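Local coordinates for development-specific protein S (PDB 1NPS), which assembles on the surface of myxospores in the presence of calcium ions, its N-terminal domain, the part described here, binding two of them, at residues T4-E9 with I38-V43; Q12-D17 with G32-T37; N22-Q27 with Q53-A58. One frame throughout, in Å; residues are numbered along the deposited sequence.

Contact 1: T4-E9 with I38-V43; sequences TVFYNE and ISSVKV. With CA (calcium ion), chain B.
Phe6 pairs with Ser40 across the antiparallel strands 4-6 and 40-42, and its ring reaches on to the side chain of Lys42, on the face of the sheet that all three share. Its CB sits 3.3 Å from Ser40 OG. Further out, CD1 approaches Ser40 O at 3.7 Å, with the carbonyl oxygen at the ring's edge and in its plane. CE1 then meets Lys42 CG at 3.7 Å and CZ meets Lys42 CE at 4.0 Å, so the extended lysine chain lends its methylenes to the ring while its charge stays beyond them. An alanine in place of Phe6 would probably strip the lysine stem of its contact with this ring and open a gap there. On the sheet's other face Val5 CB packs on Ile38 CD1 at 3.8 Å, as suits branched residues turned to the interior. Ser39 and Ser40 both face Phe6 in a classic beta bulge; Ser39 N gives a bond to Phe6 O (2.8 Å), and Phe6 N in turn donates to Ser40 O. Ser40 OG, between its own backbone N and carbonyl carbon (chi1 67°), donates to Asn8 O in the carbonyl plane at 2.8 Å and also bonds Phe11 N. A serine pinning the folded first hairpin is a hallmark of the beta/gamma-crystallin Greek key, and beside it Tyr7 O and Ser39 OG, with Thr37 and Asn76, bind a calcium ion.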
# COMPACT_ATOMS: atom_id res chain seq x y z
N THR A 4 -4.73 0.20 -5.43
CA THR A 4 -5.88 -0.04 -4.58
C THR A 4 -5.44 -1.05 -3.51
O THR A 4 -4.85 -2.08 -3.83
CB THR A 4 -7.10 -0.57 -5.37
OG1 THR A 4 -7.28 0.21 -6.56
CG2 THR A 4 -8.36 -0.45 -4.55
N VAL A 5 -5.57 -0.66 -2.25
CA VAL A 5 -5.19 -1.52 -1.13
C VAL A 5 -6.41 -2.21 -0.53
O VAL A 5 -7.45 -1.58 -0.33
CB VAL A 5 -4.45 -0.71 -0.04
CG1 VAL A 5 -3.15 -0.12 -0.62
CG2 VAL A 5 -5.34 0.40 0.51
N PHE A 6 -6.25 -3.49 -0.19
CA PHE A 6 -7.35 -4.29 0.36
C PHE A 6 -7.08 -4.78 1.78
O PHE A 6 -5.92 -5.01 2.16
CB PHE A 6 -7.62 -5.50 -0.55
CG PHE A 6 -8.11 -5.12 -1.92
CD1 PHE A 6 -7.20 -4.80 -2.93
CD2 PHE A 6 -9.47 -5.07 -2.20
CE1 PHE A 6 -7.65 -4.43 -4.20
CE2 PHE A 6 -9.93 -4.70 -3.45
CZ PHE A 6 -9.01 -4.37 -4.46
N TYR A 7 -8.14 -4.90 2.57
CA TYR A 7 -8.00 -5.38 3.95
C TYR A 7 -7.66 -6.86 4.07
O TYR A 7 -6.98 -7.27 5.02
CB TYR A 7 -9.23 -5.04 4.78
CG TYR A 7 -9.12 -3.69 5.48
CD1 TYR A 7 -8.49 -2.61 4.86
CD2 TYR A 7 -9.62 -3.52 6.77
CE1 TYR A 7 -8.36 -1.38 5.50
CE2 TYR A 7 -9.50 -2.30 7.43
CZ TYR A 7 -8.86 -1.23 6.79
OH TYR A 7 -8.73 -0.03 7.45
N ASN A 8 -8.11 -7.66 3.09
CA ASN A 8 -7.84 -9.10 3.07
C ASN A 8 -7.09 -9.50 1.80
O ASN A 8 -7.03 -8.74 0.83
CB ASN A 8 -9.14 -9.90 3.17
CG ASN A 8 -9.90 -9.65 4.47
OD1 ASN A 8 -11.11 -9.42 4.45
ND2 ASN A 8 -9.19 -9.66 5.59
N GLU A 9 -6.48 -10.68 1.84
CA GLU A 9 -5.73 -11.21 0.70
C GLU A 9 -6.62 -11.50 -0.53
O GLU A 9 -7.84 -11.53 -0.43
CB GLU A 9 -4.96 -12.48 1.11
CG GLU A 9 -3.84 -12.21 2.11
CD GLU A 9 -2.95 -13.41 2.41
OE1 GLU A 9 -3.40 -14.57 2.25
OE2 GLU A 9 -1.79 -13.21 2.81
N ILE A 38 -3.52 -3.74 5.69
CA ILE A 38 -3.39 -4.09 4.28
C ILE A 38 -2.90 -5.53 4.08
O ILE A 38 -1.95 -5.97 4.71
CB ILE A 38 -2.47 -3.09 3.58
CG1 ILE A 38 -3.10 -1.70 3.65
CG2 ILE A 38 -2.21 -3.52 2.16
CD1 ILE A 38 -2.26 -0.63 3.02
N SER A 39 -3.59 -6.26 3.21
CA SER A 39 -3.24 -7.65 2.95
C SER A 39 -3.05 -7.97 1.46
O SER A 39 -2.50 -9.01 1.10
CB SER A 39 -4.29 -8.57 3.59
OG SER A 39 -4.51 -8.21 4.95
N SER A 40 -3.48 -7.07 0.60
CA SER A 40 -3.29 -7.26 -0.84
C SER A 40 -3.39 -5.91 -1.55
O SER A 40 -3.99 -4.96 -1.02
CB SER A 40 -4.26 -8.32 -1.43
OG SER A 40 -5.62 -7.94 -1.41
N VAL A 41 -2.72 -5.79 -2.69
CA VAL A 41 -2.69 -4.55 -3.44
C VAL A 41 -2.71 -4.75 -4.95
O VAL A 41 -2.10 -5.69 -5.47
CB VAL A 41 -1.40 -3.74 -3.11
CG1 VAL A 41 -1.43 -2.39 -3.80
CG2 VAL A 41 -1.23 -3.58 -1.61
N LYS A 42 -3.42 -3.87 -5.64
CA LYS A 42 -3.48 -3.89 -7.09
C LYS A 42 -2.62 -2.73 -7.56
O LYS A 42 -2.67 -1.63 -7.00
CB LYS A 42 -4.92 -3.72 -7.59
CG LYS A 42 -5.81 -4.94 -7.40
CD LYS A 42 -7.13 -4.78 -8.14
CE LYS A 42 -7.99 -6.01 -7.97
NZ LYS A 42 -9.30 -5.88 -8.66
N VAL A 43 -1.76 -2.98 -8.54
CA VAL A 43 -0.90 -1.94 -9.06
C VAL A 43 -0.96 -1.96 -10.59
O VAL A 43 -0.42 -2.87 -11.22
CB VAL A 43 0.57 -2.14 -8.58
CG1 VAL A 43 1.44 -0.95 -8.98
CG2 VAL A 43 0.61 -2.34 -7.08
CA CA B . -5.40 -7.42 6.32
O HOH W 1 -0.67 -10.77 2.65
O HOH W 2 -6.46 -7.47 7.50

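Contact 2: Q12-D17 with G32-T37; sequences QGKQVD and GIENNT. With CA (calcium ion), chain C; CA (calcium ion), chain B.
Lys14 sets out with CG anti to the backbone N (chi1 -178°) and bends at chi3 (-53°), a turn that swings CE out of the extended line; Glu34 answers with CG anti to its carbonyl carbon (chi1 -61°). The two chains cross at about a right angle, and Lys14 NZ stands 3.6 Å from Glu34 OE2. This is a long salt bridge between two exposed residues, whose flexible chains suit the surface. Deeper in, Val16 and Ile33 make the apolar part of the contact. Val16 CG1 touches Ile33 CD1 at 3.8 Å, while Val16 CB lies 3.9 Å from Ile33 CG1, so the isoleucine presents its longer branch to the edge strand 15-18. Val5 and Leu28 also touch Ile33. Gly32, just before it, is the C-prime residue of the Schellman motif that ends helix 25-30; at its backbone angles a CB would jam against the preceding carbonyl oxygen. The chain from Asn35 on reads Asn-Asn-Thr-Ile-Ser-Ser, the N/D-N/D-X-X-S/T-S calcium motif of microbial beta/gamma-crystallins. Here Asn36 OD1 holds one calcium ion at 2.2 Å, and Thr37 O holds the other at 2.1 Å, so adjacent residues serve both sites, one by its side chain and one by its backbone. Thr37 OG1 donates to Glu34 O at 2.7 Å, tilted well out of the carbonyl plane, and ties the loop across its turn. Tyr7 OH bonds Glu34 N, fastening the same loop to the first hairpin.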
# COMPACT_ATOMS: atom_id res chain seq x y z
N GLN A 12 -9.79 -8.94 -1.50
CA GLN A 12 -11.11 -9.04 -0.88
C GLN A 12 -11.24 -8.01 0.23
O GLN A 12 -10.25 -7.44 0.65
CB GLN A 12 -11.33 -10.43 -0.29
CG GLN A 12 -11.34 -11.56 -1.29
CD GLN A 12 -12.73 -11.88 -1.78
OE1 GLN A 12 -13.61 -12.22 -1.00
NE2 GLN A 12 -12.94 -11.78 -3.09
N GLY A 13 -12.45 -7.81 0.73
CA GLY A 13 -12.66 -6.87 1.81
C GLY A 13 -12.58 -5.39 1.48
O GLY A 13 -12.51 -5.00 0.32
N LYS A 14 -12.59 -4.58 2.53
CA LYS A 14 -12.51 -3.12 2.44
C LYS A 14 -11.38 -2.69 1.52
O LYS A 14 -10.26 -3.18 1.63
CB LYS A 14 -12.30 -2.55 3.84
CG LYS A 14 -12.24 -1.04 3.93
CD LYS A 14 -12.13 -0.62 5.38
CE LYS A 14 -13.25 -1.24 6.22
NZ LYS A 14 -13.17 -0.94 7.69
N GLN A 15 -11.67 -1.73 0.64
CA GLN A 15 -10.69 -1.24 -0.32
C GLN A 15 -10.66 0.28 -0.43
O GLN A 15 -11.69 0.94 -0.22
CB GLN A 15 -10.97 -1.86 -1.69
CG GLN A 15 -12.35 -1.61 -2.24
CD GLN A 15 -12.57 -2.33 -3.55
OE1 GLN A 15 -13.12 -3.43 -3.59
NE2 GLN A 15 -12.14 -1.71 -4.63
N VAL A 16 -9.48 0.83 -0.73
CA VAL A 16 -9.27 2.28 -0.85
C VAL A 16 -8.21 2.59 -1.90
O VAL A 16 -7.13 1.98 -1.90
CB VAL A 16 -8.76 2.90 0.52
CG1 VAL A 16 -8.37 4.36 0.34
CG2 VAL A 16 -9.81 2.79 1.62
N ASP A 17 -8.47 3.57 -2.76
CA ASP A 17 -7.52 3.97 -3.80
C ASP A 17 -6.53 5.01 -3.29
O ASP A 17 -6.89 5.88 -2.51
CB ASP A 17 -8.26 4.58 -5.00
CG ASP A 17 -9.04 3.56 -5.79
OD1 ASP A 17 -8.70 2.37 -5.74
OD2 ASP A 17 -10.00 3.97 -6.48
N GLY A 32 -9.11 6.49 5.76
CA GLY A 32 -9.83 5.27 6.08
C GLY A 32 -9.04 3.97 6.02
O GLY A 32 -9.64 2.89 5.91
N ILE A 33 -7.72 4.06 6.07
CA ILE A 33 -6.85 2.89 6.02
C ILE A 33 -6.20 2.72 7.38
O ILE A 33 -5.25 3.42 7.70
CB ILE A 33 -5.74 3.05 4.96
CG1 ILE A 33 -6.37 3.12 3.57
CG2 ILE A 33 -4.71 1.89 5.07
CD1 ILE A 33 -5.37 3.32 2.46
N GLU A 34 -6.73 1.80 8.18
CA GLU A 34 -6.21 1.54 9.52
C GLU A 34 -4.80 0.97 9.48
O GLU A 34 -4.42 0.25 8.55
CB GLU A 34 -7.13 0.59 10.28
CG GLU A 34 -8.52 1.13 10.49
CD GLU A 34 -9.53 0.03 10.72
OE1 GLU A 34 -9.49 -0.59 11.81
OE2 GLU A 34 -10.35 -0.23 9.81
N ASN A 35 -4.04 1.26 10.53
CA ASN A 35 -2.67 0.78 10.62
C ASN A 35 -2.59 -0.75 10.59
O ASN A 35 -3.44 -1.44 11.17
CB ASN A 35 -2.05 1.31 11.90
CG ASN A 35 -0.61 0.94 12.03
OD1 ASN A 35 0.21 1.29 11.17
ND2 ASN A 35 -0.27 0.22 13.09
N ASN A 36 -1.54 -1.26 9.96
CA ASN A 36 -1.29 -2.70 9.84
C ASN A 36 -2.54 -3.50 9.46
O ASN A 36 -2.93 -4.42 10.19
CB ASN A 36 -0.72 -3.28 11.16
CG ASN A 36 0.57 -2.60 11.64
OD1 ASN A 36 1.32 -2.01 10.87
ND2 ASN A 36 0.83 -2.73 12.94
N THR A 37 -3.20 -3.16 8.36
CA THR A 37 -4.40 -3.89 7.95
C THR A 37 -4.35 -4.38 6.50
O THR A 37 -5.04 -5.34 6.14
CB THR A 37 -5.71 -3.08 8.15
OG1 THR A 37 -5.64 -1.84 7.43
CG2 THR A 37 -5.99 -2.82 9.63
CA CA C . 3.40 -1.29 11.12
CA CA B . -5.40 -7.42 6.32
O HOH W 2 -6.46 -7.47 7.50
O HOH W 3 3.32 -1.31 9.58
O HOH W 4 3.74 -0.60 12.66
O HOH W 5 4.17 -3.01 11.88

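Contact 3: N22-Q27 with Q53-A58; sequences NYTRAQ and QNDGFA. With CA (calcium ion), chain C.
A surface contact, part polar and part apolar, joins Asp55 to Arg25 and Phe57 to Asn22 and Thr24: the folded hairpin of the second Greek key leans on the start of helix 25-30 and the end of strand 21-23 from the first. Asp55 OD1 takes the bond from Arg25 N at 2.8 Å, nearly straight at 172°. Gly56 N reaches the same oxygen at 2.9 Å. The two donors come from opposite faces of the carboxylate, each well out of its plane, and so hold the group from both sides. CG of Asp55 lies anti to the backbone N (chi1 -168°), which carries it towards the helix, where Arg25 CB lies 3.4 Å from it. Thr24 is the N-cap: its OG1 accepts a weak bond from Gln27 N, and Asp55 supplies a second acceptor to the helix start, where a negative charge would probably be welcomed by the helix dipole. Gly56 suits its turn because a CB there would strike the preceding carbonyl oxygen. The apolar part belongs to Phe57. Its CZ rests between Asn22 CB and Thr24 CG2, 3.8 Å from each, while Tyr23 N lies at the ring's edge, in plane, 3.7 Å from CE1. At the start of the hairpin, Gln53 O binds a calcium ion at 2.4 Å, alongside Asn36 and Ser79. Ser80 OG bonds Asn54 O and Phe57 N, securing the hairpin to strand 80-85, which also pairs with strand 21-23 and brings Arg82 against the Phe57 ring.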
# COMPACT_ATOMS: atom_id res chain seq x y z
N ASN A 22 2.97 10.65 -0.80
CA ASN A 22 3.59 10.03 0.36
C ASN A 22 2.55 9.99 1.46
O ASN A 22 1.87 10.98 1.72
CB ASN A 22 4.79 10.85 0.81
CG ASN A 22 5.71 11.17 -0.33
OD1 ASN A 22 6.22 10.28 -1.00
ND2 ASN A 22 5.92 12.46 -0.58
N TYR A 23 2.39 8.83 2.08
CA TYR A 23 1.38 8.66 3.13
C TYR A 23 1.92 8.11 4.45
O TYR A 23 2.36 6.96 4.51
CB TYR A 23 0.27 7.73 2.63
CG TYR A 23 -0.34 8.18 1.33
CD1 TYR A 23 -1.36 9.14 1.31
CD2 TYR A 23 0.11 7.67 0.12
CE1 TYR A 23 -1.91 9.57 0.11
CE2 TYR A 23 -0.43 8.09 -1.09
CZ TYR A 23 -1.44 9.05 -1.09
OH TYR A 23 -1.99 9.48 -2.27
N THR A 24 1.86 8.92 5.49
CA THR A 24 2.29 8.49 6.82
C THR A 24 1.12 7.72 7.44
O THR A 24 0.03 7.63 6.85
CB THR A 24 2.65 9.68 7.73
OG1 THR A 24 1.48 10.46 7.99
CG2 THR A 24 3.73 10.55 7.09
N ARG A 25 1.36 7.16 8.63
CA ARG A 25 0.34 6.40 9.36
C ARG A 25 -0.90 7.24 9.61
O ARG A 25 -2.02 6.78 9.40
CB ARG A 25 0.93 5.88 10.69
CG ARG A 25 -0.02 5.05 11.52
CD ARG A 25 0.66 4.50 12.77
NE ARG A 25 -0.31 3.96 13.73
CZ ARG A 25 -0.02 3.05 14.67
NH1 ARG A 25 1.21 2.57 14.79
NH2 ARG A 25 -0.98 2.61 15.47
N ALA A 26 -0.70 8.47 10.07
CA ALA A 26 -1.82 9.38 10.33
C ALA A 26 -2.57 9.77 9.04
O ALA A 26 -3.79 9.90 9.06
CB ALA A 26 -1.30 10.62 11.05
N GLN A 27 -1.84 9.95 7.94
CA GLN A 27 -2.47 10.31 6.67
C GLN A 27 -3.28 9.13 6.12
O GLN A 27 -4.34 9.31 5.53
CB GLN A 27 -1.44 10.80 5.65
CG GLN A 27 -0.91 12.16 5.99
CD GLN A 27 0.28 12.59 5.16
OE1 GLN A 27 0.50 13.78 4.98
NE2 GLN A 27 1.05 11.63 4.68
N GLN A 53 6.98 -1.04 7.05
CA GLN A 53 6.48 -1.60 8.30
C GLN A 53 6.38 -0.54 9.38
O GLN A 53 5.59 -0.65 10.31
CB GLN A 53 7.40 -2.73 8.76
CG GLN A 53 6.87 -3.53 9.94
CD GLN A 53 7.46 -4.93 9.97
OE1 GLN A 53 7.02 -5.82 9.21
NE2 GLN A 53 8.47 -5.14 10.81
N ASN A 54 7.22 0.48 9.27
CA ASN A 54 7.21 1.58 10.24
C ASN A 54 6.69 2.87 9.62
O ASN A 54 6.75 3.07 8.42
CB ASN A 54 8.63 1.85 10.80
CG ASN A 54 9.21 0.68 11.57
OD1 ASN A 54 8.48 -0.17 12.09
ND2 ASN A 54 10.53 0.65 11.67
N ASP A 55 6.15 3.73 10.47
CA ASP A 55 5.66 5.04 10.04
C ASP A 55 6.92 5.82 9.63
O ASP A 55 8.04 5.44 9.98
CB ASP A 55 4.96 5.72 11.23
CG ASP A 55 4.16 6.96 10.83
OD1 ASP A 55 4.00 7.24 9.62
OD2 ASP A 55 3.68 7.66 11.75
N GLY A 56 6.76 6.89 8.88
CA GLY A 56 7.92 7.67 8.49
C GLY A 56 8.77 7.07 7.38
O GLY A 56 9.96 7.40 7.27
N PHE A 57 8.19 6.17 6.59
CA PHE A 57 8.90 5.58 5.47
C PHE A 57 10.20 4.89 5.87
O PHE A 57 11.23 5.05 5.24
CB PHE A 57 9.15 6.67 4.40
CG PHE A 57 7.97 7.60 4.21
CD1 PHE A 57 6.81 7.13 3.61
CD2 PHE A 57 7.99 8.88 4.74
CE1 PHE A 57 5.66 7.93 3.55
CE2 PHE A 57 6.87 9.69 4.69
CZ PHE A 57 5.69 9.20 4.09
N ALA A 58 10.15 4.10 6.94
CA ALA A 58 11.33 3.40 7.40
C ALA A 58 11.00 1.96 7.74
O ALA A 58 9.83 1.59 7.79
CB ALA A 58 11.89 4.10 8.62
CA CA C . 3.40 -1.29 11.12
O HOH W 3 3.32 -1.31 9.58
O HOH W 4 3.74 -0.60 12.66
O HOH W 5 4.17 -3.01 11.88

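Contact 1 is the most buried of the three, a strand pairing rich in backbone bonds; contacts 2 and 3 lie at the surface and rest mainly on side chains. Contacts 1 and 2 meet in one sheet through neighbouring strands 3-6 and 15-18, where Thr4 OG1 and Asp17 OD1 lie 2.7 Å apart, and both supply ligands to one calcium ion. Contact 3 stands about 17 Å from contact 1, centre to centre, and joins the two Greek keys, whereas the other two stay within the first. The second calcium ion links contacts 2 and 3. A long salt bridge marks contact 2, a shared carboxylate oxygen contact 3.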